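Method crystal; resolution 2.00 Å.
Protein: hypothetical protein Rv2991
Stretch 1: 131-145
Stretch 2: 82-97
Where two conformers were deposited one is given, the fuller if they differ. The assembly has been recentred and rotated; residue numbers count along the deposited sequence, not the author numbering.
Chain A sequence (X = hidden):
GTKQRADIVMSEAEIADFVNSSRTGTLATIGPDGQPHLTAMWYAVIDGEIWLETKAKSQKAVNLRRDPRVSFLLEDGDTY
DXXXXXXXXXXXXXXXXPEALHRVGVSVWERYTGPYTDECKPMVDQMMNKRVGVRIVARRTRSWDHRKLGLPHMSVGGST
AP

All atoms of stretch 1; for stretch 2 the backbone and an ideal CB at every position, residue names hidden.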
ATOM      1  N   ARG A 131       5.478 -17.844   2.525  1.00 28.91           N
ATOM      2  CA  ARG A 131       4.686 -16.649   2.395  1.00 28.54           C
ATOM      3  C   ARG A 131       3.917 -16.689   1.082  1.00 27.24           C
ATOM      4  O   ARG A 131       4.236 -17.456   0.182  1.00 26.05           O
ATOM      5  CB  ARG A 131       5.558 -15.409   2.517  1.00 29.14           C
ATOM      6  CG  ARG A 131       6.195 -15.322   3.897  1.00 32.07           C
ATOM      7  CD  ARG A 131       6.574 -13.952   4.322  1.00 38.75           C
ATOM      8  NE  ARG A 131       7.238 -13.958   5.632  1.00 44.17           N
ATOM      9  CZ  ARG A 131       6.859 -13.214   6.688  1.00 47.25           C
ATOM     10  NH1 ARG A 131       5.808 -12.380   6.631  1.00 45.29           N
ATOM     11  NH2 ARG A 131       7.558 -13.304   7.822  1.00 49.27           N
ATOM     12  N   VAL A 132       2.860 -15.910   1.026  1.00 26.38           N
ATOM     13  CA  VAL A 132       2.118 -15.691  -0.219  1.00 25.86           C
ATOM     14  C   VAL A 132       2.228 -14.229  -0.635  1.00 25.23           C
ATOM     15  O   VAL A 132       2.546 -13.367   0.165  1.00 24.14           O
ATOM     16  CB  VAL A 132       0.632 -16.089  -0.094  1.00 25.97           C
ATOM     17  CG1 VAL A 132       0.521 -17.562   0.255  1.00 27.82           C
ATOM     18  CG2 VAL A 132      -0.125 -15.235   0.904  1.00 27.01           C
ATOM     19  N   GLY A 133       1.963 -13.970  -1.904  1.00 24.23           N
ATOM     20  CA  GLY A 133       1.845 -12.627  -2.423  1.00 23.46           C
ATOM     21  C   GLY A 133       0.382 -12.197  -2.356  1.00 23.80           C
ATOM     22  O   GLY A 133      -0.502 -13.039  -2.510  1.00 23.63           O
ATOM     23  N   VAL A 134       0.137 -10.898  -2.122  1.00 22.58           N
ATOM     24  CA  VAL A 134      -1.201 -10.358  -2.122  1.00 22.71           C
ATOM     25  C   VAL A 134      -1.238  -9.193  -3.083  1.00 22.03           C
ATOM     26  O   VAL A 134      -0.700  -8.120  -2.808  1.00 22.16           O
ATOM     27  CB  VAL A 134      -1.647  -9.918  -0.691  1.00 22.75           C
ATOM     28  CG1 VAL A 134      -3.011  -9.194  -0.746  1.00 24.80           C
ATOM     29  CG2 VAL A 134      -1.750 -11.125   0.231  1.00 23.51           C
ATOM     30  N   ARG A 135      -1.839  -9.407  -4.227  1.00 21.43           N
ATOM     31  CA  ARG A 135      -1.959  -8.377  -5.209  1.00 22.82           C
ATOM     32  C   ARG A 135      -3.220  -7.553  -4.955  1.00 22.61           C
ATOM     33  O   ARG A 135      -4.298  -8.078  -4.938  1.00 22.28           O
ATOM     34  CB  ARG A 135      -1.981  -9.023  -6.592  1.00 23.39           C
ATOM     35  CG  ARG A 135      -2.217  -8.137  -7.807  1.00 27.33           C
ATOM     36  CD  ARG A 135      -2.356  -9.043  -9.072  1.00 35.02           C
ATOM     37  NE  ARG A 135      -3.052  -8.493 -10.215  1.00 40.72           N
ATOM     38  CZ  ARG A 135      -4.299  -8.818 -10.641  1.00 44.70           C
ATOM     39  NH1 ARG A 135      -5.095  -9.732 -10.051  1.00 43.73           N
ATOM     40  NH2 ARG A 135      -4.751  -8.210 -11.727  1.00 45.86           N
ATOM     41  N   ILE A 136      -3.044  -6.248  -4.784  1.00 22.19           N
ATOM     42  CA  ILE A 136      -4.145  -5.308  -4.592  1.00 22.61           C
ATOM     43  C   ILE A 136      -4.613  -4.753  -5.935  1.00 22.55           C
ATOM     44  O   ILE A 136      -3.868  -4.088  -6.693  1.00 22.75           O
ATOM     45  CB  ILE A 136      -3.745  -4.224  -3.606  1.00 22.37           C
ATOM     46  CG1 ILE A 136      -3.400  -4.945  -2.288  1.00 24.58           C
ATOM     47  CG2 ILE A 136      -4.889  -3.164  -3.463  1.00 24.99           C
ATOM     48  CD1 ILE A 136      -2.999  -4.097  -1.151  1.00 29.00           C
ATOM     49  N   VAL A 137      -5.862  -5.052  -6.240  1.00 21.65           N
ATOM     50  CA  VAL A 137      -6.480  -4.525  -7.448  1.00 22.85           C
ATOM     51  C   VAL A 137      -7.552  -3.514  -7.085  1.00 23.14           C
ATOM     52  O   VAL A 137      -8.541  -3.859  -6.455  1.00 22.36           O
ATOM     53  CB  VAL A 137      -7.125  -5.623  -8.256  1.00 22.89           C
ATOM     54  CG1 VAL A 137      -7.668  -5.008  -9.577  1.00 24.56           C
ATOM     55  CG2 VAL A 137      -6.126  -6.701  -8.527  1.00 26.13           C
ATOM     56  N   ALA A 138      -7.344  -2.264  -7.467  1.00 22.55           N
ATOM     57  CA  ALA A 138      -8.231  -1.216  -7.063  1.00 23.81           C
ATOM     58  C   ALA A 138      -9.425  -1.162  -8.051  1.00 24.91           C
ATOM     59  O   ALA A 138      -9.253  -1.298  -9.259  1.00 25.17           O
ATOM     60  CB  ALA A 138      -7.491   0.079  -7.072  1.00 24.59           C
ATOM     61  N   ARG A 139     -10.616  -0.954  -7.518  1.00 25.44           N
ATOM     62  CA  ARG A 139     -11.781  -0.637  -8.330  1.00 26.14           C
ATOM     63  C   ARG A 139     -12.255   0.779  -8.100  1.00 26.35           C
ATOM     64  O   ARG A 139     -12.946   1.305  -8.923  1.00 24.97           O
ATOM     65  CB  ARG A 139     -12.937  -1.547  -8.012  1.00 27.48           C
ATOM     66  CG  ARG A 139     -12.520  -2.934  -7.679  1.00 29.95           C
ATOM     67  CD  ARG A 139     -13.045  -3.977  -8.524  1.00 35.49           C
ATOM     68  NE  ARG A 139     -11.959  -4.290  -9.484  0.65 36.40           N
ATOM     69  CZ  ARG A 139     -11.858  -5.484 -10.058  0.65 35.77           C
ATOM     70  NH1 ARG A 139     -12.752  -6.414  -9.766  0.65 34.74           N
ATOM     71  NH2 ARG A 139     -10.894  -5.761 -10.919  0.65 37.86           N
ATOM     72  N   ARG A 140     -11.932   1.339  -6.937  1.00 25.95           N
ATOM     73  CA  ARG A 140     -12.280   2.700  -6.576  1.00 27.07           C
ATOM     74  C   ARG A 140     -11.060   3.332  -5.930  1.00 26.27           C
ATOM     75  O   ARG A 140     -10.404   2.762  -5.040  1.00 24.75           O
ATOM     76  CB  ARG A 140     -13.455   2.739  -5.646  1.00 27.01           C
ATOM     77  CG  ARG A 140     -13.863   4.142  -5.197  1.00 33.69           C
ATOM     78  CD  ARG A 140     -15.289   4.244  -4.536  1.00 40.16           C
ATOM     79  NE  ARG A 140     -15.554   5.537  -3.858  1.00 46.17           N
ATOM     80  CZ  ARG A 140     -14.976   5.953  -2.712  1.00 50.03           C
ATOM     81  NH1 ARG A 140     -14.050   5.222  -2.091  1.00 52.28           N
ATOM     82  NH2 ARG A 140     -15.330   7.119  -2.171  1.00 53.20           N
ATOM     83  N   THR A 141     -10.762   4.522  -6.418  1.00 25.83           N
ATOM     84  CA  THR A 141      -9.618   5.268  -6.030  1.00 25.61           C
ATOM     85  C   THR A 141     -10.085   6.671  -5.737  1.00 26.31           C
ATOM     86  O   THR A 141     -10.794   7.265  -6.525  1.00 26.67           O
ATOM     87  CB  THR A 141      -8.645   5.318  -7.167  1.00 26.20           C
ATOM     88  OG1 THR A 141      -8.151   4.001  -7.419  1.00 26.65           O
ATOM     89  CG2 THR A 141      -7.394   6.146  -6.792  1.00 22.99           C
ATOM     90  N   ARG A 142      -9.656   7.178  -4.597  1.00 25.38           N
ATOM     91  CA  ARG A 142      -9.833   8.549  -4.227  1.00 25.82           C
ATOM     92  C   ARG A 142      -8.465   9.090  -3.838  1.00 24.66           C
ATOM     93  O   ARG A 142      -7.678   8.408  -3.176  1.00 22.07           O
ATOM     94  CB  ARG A 142     -10.811   8.679  -3.061  1.00 25.87           C
ATOM     95  CG  ARG A 142     -12.278   8.483  -3.445  1.00 30.48           C
ATOM     96  CD  ARG A 142     -12.790   9.511  -4.476  1.00 35.60           C
ATOM     97  NE  ARG A 142     -14.175   9.278  -4.869  1.00 39.00           N
ATOM     98  CZ  ARG A 142     -14.565   8.494  -5.876  1.00 43.23           C
ATOM     99  NH1 ARG A 142     -13.672   7.852  -6.626  1.00 42.77           N
ATOM    100  NH2 ARG A 142     -15.873   8.348  -6.134  1.00 46.74           N
ATOM    101  N   SER A 143      -8.159  10.302  -4.289  1.00 23.74           N
ATOM    102  CA  SER A 143      -6.874  10.922  -3.917  1.00 23.51           C
ATOM    103  C   SER A 143      -7.016  12.372  -3.498  1.00 23.68           C
ATOM    104  O   SER A 143      -8.054  13.040  -3.738  1.00 21.25           O
ATOM    105  CB  SER A 143      -5.889  10.834  -5.082  1.00 24.43           C
ATOM    106  OG  SER A 143      -6.361  11.499  -6.255  1.00 23.51           O
ATOM    107  N   TRP A 144      -5.948  12.883  -2.882  1.00 23.94           N
ATOM    108  CA  TRP A 144      -5.924  14.255  -2.463  1.00 24.90           C
ATOM    109  C   TRP A 144      -4.493  14.805  -2.319  1.00 24.98           C
ATOM    110  O   TRP A 144      -3.549  14.112  -1.951  1.00 23.20           O
ATOM    111  CB  TRP A 144      -6.720  14.450  -1.192  1.00 25.28           C
ATOM    112  CG  TRP A 144      -6.168  13.725   0.015  1.00 27.19           C
ATOM    113  CD1 TRP A 144      -5.395  14.249   0.985  1.00 27.92           C
ATOM    114  CD2 TRP A 144      -6.411  12.353   0.387  1.00 26.76           C
ATOM    115  NE1 TRP A 144      -5.093  13.287   1.927  1.00 27.43           N
ATOM    116  CE2 TRP A 144      -5.703  12.110   1.572  1.00 27.99           C
ATOM    117  CE3 TRP A 144      -7.110  11.293  -0.201  1.00 29.32           C
ATOM    118  CZ2 TRP A 144      -5.719  10.849   2.225  1.00 29.24           C
ATOM    119  CZ3 TRP A 144      -7.110  10.047   0.431  1.00 28.54           C
ATOM    120  CH2 TRP A 144      -6.413   9.841   1.626  1.00 29.80           C
ATOM    121  N   ASP A 145      -4.361  16.070  -2.648  1.00 26.18           N
ATOM    122  CA  ASP A 145      -3.109  16.809  -2.421  1.00 27.14           C
ATOM    123  C   ASP A 145      -3.472  18.238  -2.116  1.00 28.12           C
ATOM    124  O   ASP A 145      -3.832  19.008  -3.014  1.00 28.08           O
ATOM    125  CB  ASP A 145      -2.180  16.741  -3.625  1.00 27.86           C
ATOM    126  CG  ASP A 145      -0.799  17.323  -3.320  1.00 29.73           C
ATOM    127  OD1 ASP A 145      -0.617  17.889  -2.221  1.00 30.22           O
ATOM    128  OD2 ASP A 145       0.165  17.222  -4.088  1.00 32.47           O
ATOM    129  N   UNK A  82      -0.458  20.698   3.428  1.00 27.21           N
ATOM    130  CA  UNK A  82       0.358  19.657   2.776  1.00 26.27           C
ATOM    131  C   UNK A  82      -0.216  18.226   2.847  1.00 26.43           C
ATOM    132  O   UNK A  82       0.467  17.262   2.390  1.00 24.71           O
ATOM    133  CB  UNK A  82       1.750  19.655   3.410  1.00 26.27           C
ATOM    134  N   UNK A  83      -1.434  18.049   3.382  1.00 26.39           N
ATOM    135  CA  UNK A  83      -1.998  16.696   3.457  1.00 27.22           C
ATOM    136  C   UNK A  83      -2.123  16.164   2.049  1.00 26.75           C
ATOM    137  O   UNK A  83      -2.603  16.857   1.165  1.00 26.71           O
ATOM    138  CB  UNK A  83      -3.353  16.684   4.168  1.00 27.22           C
ATOM    139  N   UNK A  84      -1.625  14.952   1.846  1.00 26.57           N
ATOM    140  CA  UNK A  84      -1.833  14.256   0.611  1.00 26.18           C
ATOM    141  C   UNK A  84      -1.934  12.746   0.825  1.00 26.11           C
ATOM    142  O   UNK A  84      -1.431  12.186   1.828  1.00 25.44           O
ATOM    143  CB  UNK A  84      -0.702  14.584  -0.366  1.00 26.18           C
ATOM    144  N   UNK A  85      -2.628  12.110  -0.106  1.00 23.54           N
ATOM    145  CA  UNK A  85      -2.894  10.720   0.034  1.00 23.67           C
ATOM    146  C   UNK A  85      -3.697  10.102  -1.086  1.00 22.82           C
ATOM    147  O   UNK A  85      -4.171  10.773  -1.997  1.00 20.89           O
ATOM    148  CB  UNK A  85      -3.617  10.488   1.362  1.00 23.67           C
ATOM    149  N   UNK A  86      -3.836   8.786  -0.977  1.00 21.01           N
ATOM    150  CA  UNK A  86      -4.590   8.023  -1.924  1.00 20.55           C
ATOM    151  C   UNK A  86      -5.185   6.811  -1.181  1.00 20.67           C
ATOM    152  O   UNK A  86      -4.526   6.163  -0.371  1.00 20.85           O
ATOM    153  CB  UNK A  86      -3.716   7.599  -3.106  1.00 20.55           C
ATOM    154  N   UNK A  87      -6.443   6.552  -1.470  1.00 19.48           N
ATOM    155  CA  UNK A  87      -7.225   5.547  -0.771  1.00 21.76           C
ATOM    156  C   UNK A  87      -7.826   4.631  -1.841  1.00 21.97           C
ATOM    157  O   UNK A  87      -8.513   5.116  -2.764  1.00 22.81           O
ATOM    158  CB  UNK A  87      -8.305   6.181   0.108  1.00 21.76           C
ATOM    159  N   UNK A  88      -7.548   3.336  -1.723  1.00 21.20           N
ATOM    160  CA  UNK A  88      -7.945   2.308  -2.685  1.00 21.70           C
ATOM    161  C   UNK A  88      -8.949   1.383  -2.017  1.00 22.04           C
ATOM    162  O   UNK A  88      -8.777   0.990  -0.855  1.00 20.66           O
ATOM    163  CB  UNK A  88      -6.734   1.523  -3.194  1.00 21.70           C
ATOM    164  N   UNK A  89     -10.008   1.050  -2.744  1.00 20.63           N
ATOM    165  CA  UNK A  89     -10.890  -0.003  -2.337  1.00 21.46           C
ATOM    166  C   UNK A  89     -10.895  -0.967  -3.520  1.00 21.26           C
ATOM    167  O   UNK A  89     -10.851  -0.547  -4.658  1.00 19.95           O
ATOM    168  CB  UNK A  89     -12.285   0.508  -1.974  1.00 21.46           C
ATOM    169  N   UNK A  90     -10.899  -2.250  -3.232  1.00 20.50           N
ATOM    170  CA  UNK A  90     -10.889  -3.248  -4.298  1.00 21.44           C
ATOM    171  C   UNK A  90     -10.949  -4.655  -3.824  1.00 21.12           C
ATOM    172  O   UNK A  90     -11.650  -4.977  -2.843  1.00 19.86           O
ATOM    173  CB  UNK A  90      -9.637  -3.080  -5.161  1.00 21.44           C
ATOM    174  N   UNK A  91     -10.190  -5.485  -4.543  1.00 22.92           N
ATOM    175  CA  UNK A  91     -10.084  -6.904  -4.269  1.00 23.48           C
ATOM    176  C   UNK A  91      -8.600  -7.282  -4.291  1.00 23.61           C
ATOM    177  O   UNK A  91      -7.789  -6.676  -4.999  1.00 23.14           O
ATOM    178  CB  UNK A  91     -10.886  -7.725  -5.281  1.00 23.48           C
ATOM    179  N   UNK A  92      -8.253  -8.235  -3.448  1.00 22.98           N
ATOM    180  CA  UNK A  92      -6.940  -8.838  -3.426  1.00 23.70           C
ATOM    181  C   UNK A  92      -7.006 -10.222  -4.077  1.00 24.64           C
ATOM    182  O   UNK A  92      -7.980 -10.913  -3.881  1.00 23.85           O
ATOM    183  CB  UNK A  92      -6.410  -8.929  -1.994  1.00 23.70           C
ATOM    184  N   UNK A  93      -5.966 -10.591  -4.848  1.00 24.46           N
ATOM    185  CA  UNK A  93      -5.673 -11.984  -5.176  1.00 24.85           C
ATOM    186  C   UNK A  93      -4.468 -12.501  -4.367  1.00 24.84           C
ATOM    187  O   UNK A  93      -3.445 -11.851  -4.259  1.00 24.61           O
ATOM    188  CB  UNK A  93      -5.405 -12.126  -6.676  1.00 24.85           C
ATOM    189  N   UNK A  94      -4.628 -13.706  -3.830  1.00 24.14           N
ATOM    190  CA  UNK A  94      -3.589 -14.476  -3.197  1.00 24.13           C
ATOM    191  C   UNK A  94      -2.890 -15.351  -4.235  1.00 23.80           C
ATOM    192  O   UNK A  94      -3.508 -16.104  -4.968  1.00 22.06           O
ATOM    193  CB  UNK A  94      -4.164 -15.325  -2.062  1.00 24.13           C
ATOM    194  N   UNK A  95      -1.577 -15.185  -4.310  1.00 23.21           N
ATOM    195  CA  UNK A  95      -0.759 -15.759  -5.352  1.00 23.51           C
ATOM    196  C   UNK A  95       0.329 -16.502  -4.644  1.00 25.72           C
ATOM    197  O   UNK A  95       0.998 -15.897  -3.805  1.00 25.39           O
ATOM    198  CB  UNK A  95      -0.206 -14.707  -6.316  1.00 23.51           C
ATOM    199  N   UNK A  96       0.530 -17.792  -4.946  1.00 27.08           N
ATOM    200  CA  UNK A  96       1.723 -18.517  -4.460  1.00 28.73           C
ATOM    201  C   UNK A  96       2.661 -18.983  -5.595  1.00 28.94           C
ATOM    202  O   UNK A  96       3.630 -19.718  -5.373  1.00 27.51           O
ATOM    203  CB  UNK A  96       1.282 -19.732  -3.642  1.00 28.73           C
ATOM    204  N   UNK A  97       2.388 -18.535  -6.812  1.00 28.49           N
ATOM    205  CA  UNK A  97       3.293 -18.818  -7.929  1.00 28.45           C
ATOM    206  C   UNK A  97       4.761 -18.295  -7.685  1.00 27.83           C
ATOM    207  O   UNK A  97       4.984 -17.129  -7.402  1.00 26.21           O
ATOM    208  CB  UNK A  97       2.720 -18.185  -9.198  1.00 28.45           C
TER

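Stretch 2 runs antiparallel to stretch 1, so its ladder of paired amides fixes where most side chains point.

Position 82 points away from stretch 1, which leaves its choice free; it is Thr82. At 83 the CB points sideways, with an ideal CB 4.4 Å from Trp144 NE1, so an aliphatic group could brush the indole. Leu83 does, its CB 4.4 Å from Trp144 CD1.

Position 84 shares a face with Asp145. Its ideal CB lies 3.3 Å from Trp144 O, tight, so a polar or basic chain that leaves quickly would suit. Arg84 carries its end away and hydrogen-bonds elsewhere in the structure.

Position 85 is sharply restricted. An ideal CB would sit 2.3 Å from Trp144 CZ2, a clash, and the backbone is fully extended (180/175). Only glycine fits. Gly85 lets the indole fold across the strand, its CA 3.7 Å from the centroid of the six-membered ring of Trp144 and over its face, while Gly85 N donates to Trp144 O at 2.9 Å.

At 86 the neighbours are Ser143 CB and Thr141 CG2, and a beta-branched or small aliphatic residue would suit. Val86 brings CG2 to 3.9 Å from Thr141 CG2. Position 87 meets the indole rim, its ideal CB 4.1 Å from Trp144 CZ3; something small is enough. Ser87 places its CB at the ring edge.

Position 88 shares a face with Thr141, its ideal CB 4.2 Å from Ala138 CB. The small alanine leaves room for a large apolar group, aromatic or aliphatic. Phe88 puts CD1 3.8 Å from Ala138 CB, with Thr141 OG1 at the ring's edge.

Position 89 shares a face with Arg140, whose guanidinium invites an acid, though a polar amide could also serve. Glu89 forms a long salt bridge, OE1 to Arg140 NH1, 3.6 Å. Its carbonyl serves the bulge: Glu89 O accepts from both Arg139 N (2.9 Å) and Arg140 N (3.1 Å).

Position 90 has phi/psi of -178/-142, and the ideal CB of 90 falls 1.9 Å from Val137 O. That clash again demands glycine; Gly90 CA lies 3.2 Å from Val137 O, a CA-H...O contact.

Position 91 pairs with Val137, near the Arg139 guanidinium; aliphatic chains suit. Val91 CG2 lies 4.1 Å from Val137 CB and over one guanidinium face of Arg139. At 92 an ideal CB is already 3.6 Å from Val134 CG1, favouring something small; Ala92 CB packs 3.7 Å from Val134 CG1.

Position 93 faces Arg135 NH1, so an acid is the natural reply. Glu93 OE1 makes a salt bridge to Arg135 NH1 at 3.0 Å, with a weak hydrogen bond. Between Val132 and Val134, 94 suits an aliphatic; Ile94 CG2 reaches Val132 CG2 at 3.9 Å.

Paired with Gly133, 95 has room for many strand residues; Val95 N donates to Gly133 O at 3.0 Å. At 96 the CB points sideways, so many polar chains would do; it is Glu96. Position 97 is beyond reach, with no preference set; Glu97 caps a backbone N just past the stretch.

Stretch 2 82-97: TLRGVSFEGVAEIVEE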
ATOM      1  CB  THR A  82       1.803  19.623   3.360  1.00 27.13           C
ATOM      2  OG1 THR A  82       1.784  19.488   4.794  1.00 27.23           O
ATOM      3  CG2 THR A  82       2.578  20.933   3.081  1.00 26.87           C
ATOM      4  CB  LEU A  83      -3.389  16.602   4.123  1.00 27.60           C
ATOM      5  CG  LEU A  83      -3.586  17.307   5.445  1.00 30.35           C
ATOM      6  CD1 LEU A  83      -5.080  17.353   5.857  1.00 32.37           C
ATOM      7  CD2 LEU A  83      -2.687  16.710   6.556  1.00 30.79           C
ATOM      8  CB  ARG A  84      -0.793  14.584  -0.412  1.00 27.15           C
ATOM      9  CG  ARG A  84       0.623  14.635   0.002  1.00 31.02           C
ATOM     10  CD  ARG A  84       1.564  14.352  -1.219  1.00 35.48           C
ATOM     11  NE  ARG A  84       2.886  13.940  -0.804  1.00 40.50           N
ATOM     12  CZ  ARG A  84       3.993  14.076  -1.508  1.00 45.72           C
ATOM     13  NH1 ARG A  84       3.997  14.668  -2.713  1.00 47.44           N
ATOM     14  NH2 ARG A  84       5.128  13.621  -0.982  1.00 47.62           N
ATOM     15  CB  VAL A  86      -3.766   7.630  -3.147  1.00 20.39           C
ATOM     16  CG1 VAL A  86      -2.586   6.735  -2.753  1.00 20.77           C
ATOM     17  CG2 VAL A  86      -4.599   6.974  -4.145  1.00 19.23           C
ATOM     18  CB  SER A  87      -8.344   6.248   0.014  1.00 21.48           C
ATOM     19  OG  SER A  87      -9.055   5.321   0.807  1.00 29.48           O
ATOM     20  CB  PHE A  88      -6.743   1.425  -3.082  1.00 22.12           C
ATOM     21  CG  PHE A  88      -5.601   2.189  -3.731  1.00 24.13           C
ATOM     22  CD1 PHE A  88      -5.767   2.770  -4.957  1.00 26.33           C
ATOM     23  CD2 PHE A  88      -4.387   2.349  -3.085  1.00 27.70           C
ATOM     24  CE1 PHE A  88      -4.726   3.438  -5.561  1.00 27.33           C
ATOM     25  CE2 PHE A  88      -3.328   3.037  -3.692  1.00 26.36           C
ATOM     26  CZ  PHE A  88      -3.489   3.554  -4.903  1.00 27.74           C
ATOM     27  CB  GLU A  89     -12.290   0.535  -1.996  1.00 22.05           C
ATOM     28  CG  GLU A  89     -12.262   1.455  -0.786  1.00 22.89           C
ATOM     29  CD  GLU A  89     -13.584   2.069  -0.418  1.00 29.90           C
ATOM     30  OE1 GLU A  89     -14.579   1.765  -1.127  1.00 32.93           O
ATOM     31  OE2 GLU A  89     -13.632   2.829   0.631  1.00 33.10           O
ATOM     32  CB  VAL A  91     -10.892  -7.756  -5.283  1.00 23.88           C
ATOM     33  CG1 VAL A  91     -12.362  -7.401  -5.246  1.00 26.58           C
ATOM     34  CG2 VAL A  91     -10.356  -7.594  -6.698  1.00 24.04           C
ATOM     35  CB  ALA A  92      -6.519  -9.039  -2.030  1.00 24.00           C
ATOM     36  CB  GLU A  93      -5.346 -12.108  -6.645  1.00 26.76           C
ATOM     37  CG  GLU A  93      -5.077 -13.531  -7.125  1.00 27.30           C
ATOM     38  CD  GLU A  93      -4.464 -13.561  -8.531  1.00 30.54           C
ATOM     39  OE1 GLU A  93      -4.263 -12.462  -9.109  1.00 30.77           O
ATOM     40  OE2 GLU A  93      -4.165 -14.685  -9.033  1.00 32.41           O
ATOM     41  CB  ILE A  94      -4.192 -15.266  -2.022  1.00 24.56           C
ATOM     42  CG1 ILE A  94      -4.831 -14.272  -1.055  1.00 26.04           C
ATOM     43  CG2 ILE A  94      -3.171 -16.139  -1.329  1.00 25.44           C
ATOM     44  CD1 ILE A  94      -5.253 -14.845   0.261  1.00 30.37           C
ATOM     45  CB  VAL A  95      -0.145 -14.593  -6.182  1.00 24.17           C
ATOM     46  CG1 VAL A  95       0.980 -15.050  -7.139  1.00 23.73           C
ATOM     47  CG2 VAL A  95      -1.218 -13.877  -6.915  1.00 24.10           C
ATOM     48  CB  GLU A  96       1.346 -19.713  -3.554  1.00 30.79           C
ATOM     49  CG  GLU A  96       0.124 -20.505  -3.989  1.00 33.56           C
ATOM     50  CD  GLU A  96      -0.235 -21.679  -3.042  1.00 38.70           C
ATOM     51  OE1 GLU A  96      -1.045 -21.472  -2.101  1.00 41.64           O
ATOM     52  OE2 GLU A  96       0.263 -22.806  -3.256  1.00 38.27           O
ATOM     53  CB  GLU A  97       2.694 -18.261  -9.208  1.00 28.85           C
ATOM     54  CG  GLU A  97       3.274 -18.867 -10.450  1.00 31.07           C
ATOM     55  CD  GLU A  97       4.442 -18.055 -10.897  1.00 33.40           C
ATOM     56  OE1 GLU A  97       4.231 -16.816 -11.006  1.00 36.63           O
ATOM     57  OE2 GLU A  97       5.550 -18.628 -11.079  1.00 33.70           O
TER
HETATM   58  O   HOH W   1     -11.304   4.726  -2.600  1.00 26.94           O
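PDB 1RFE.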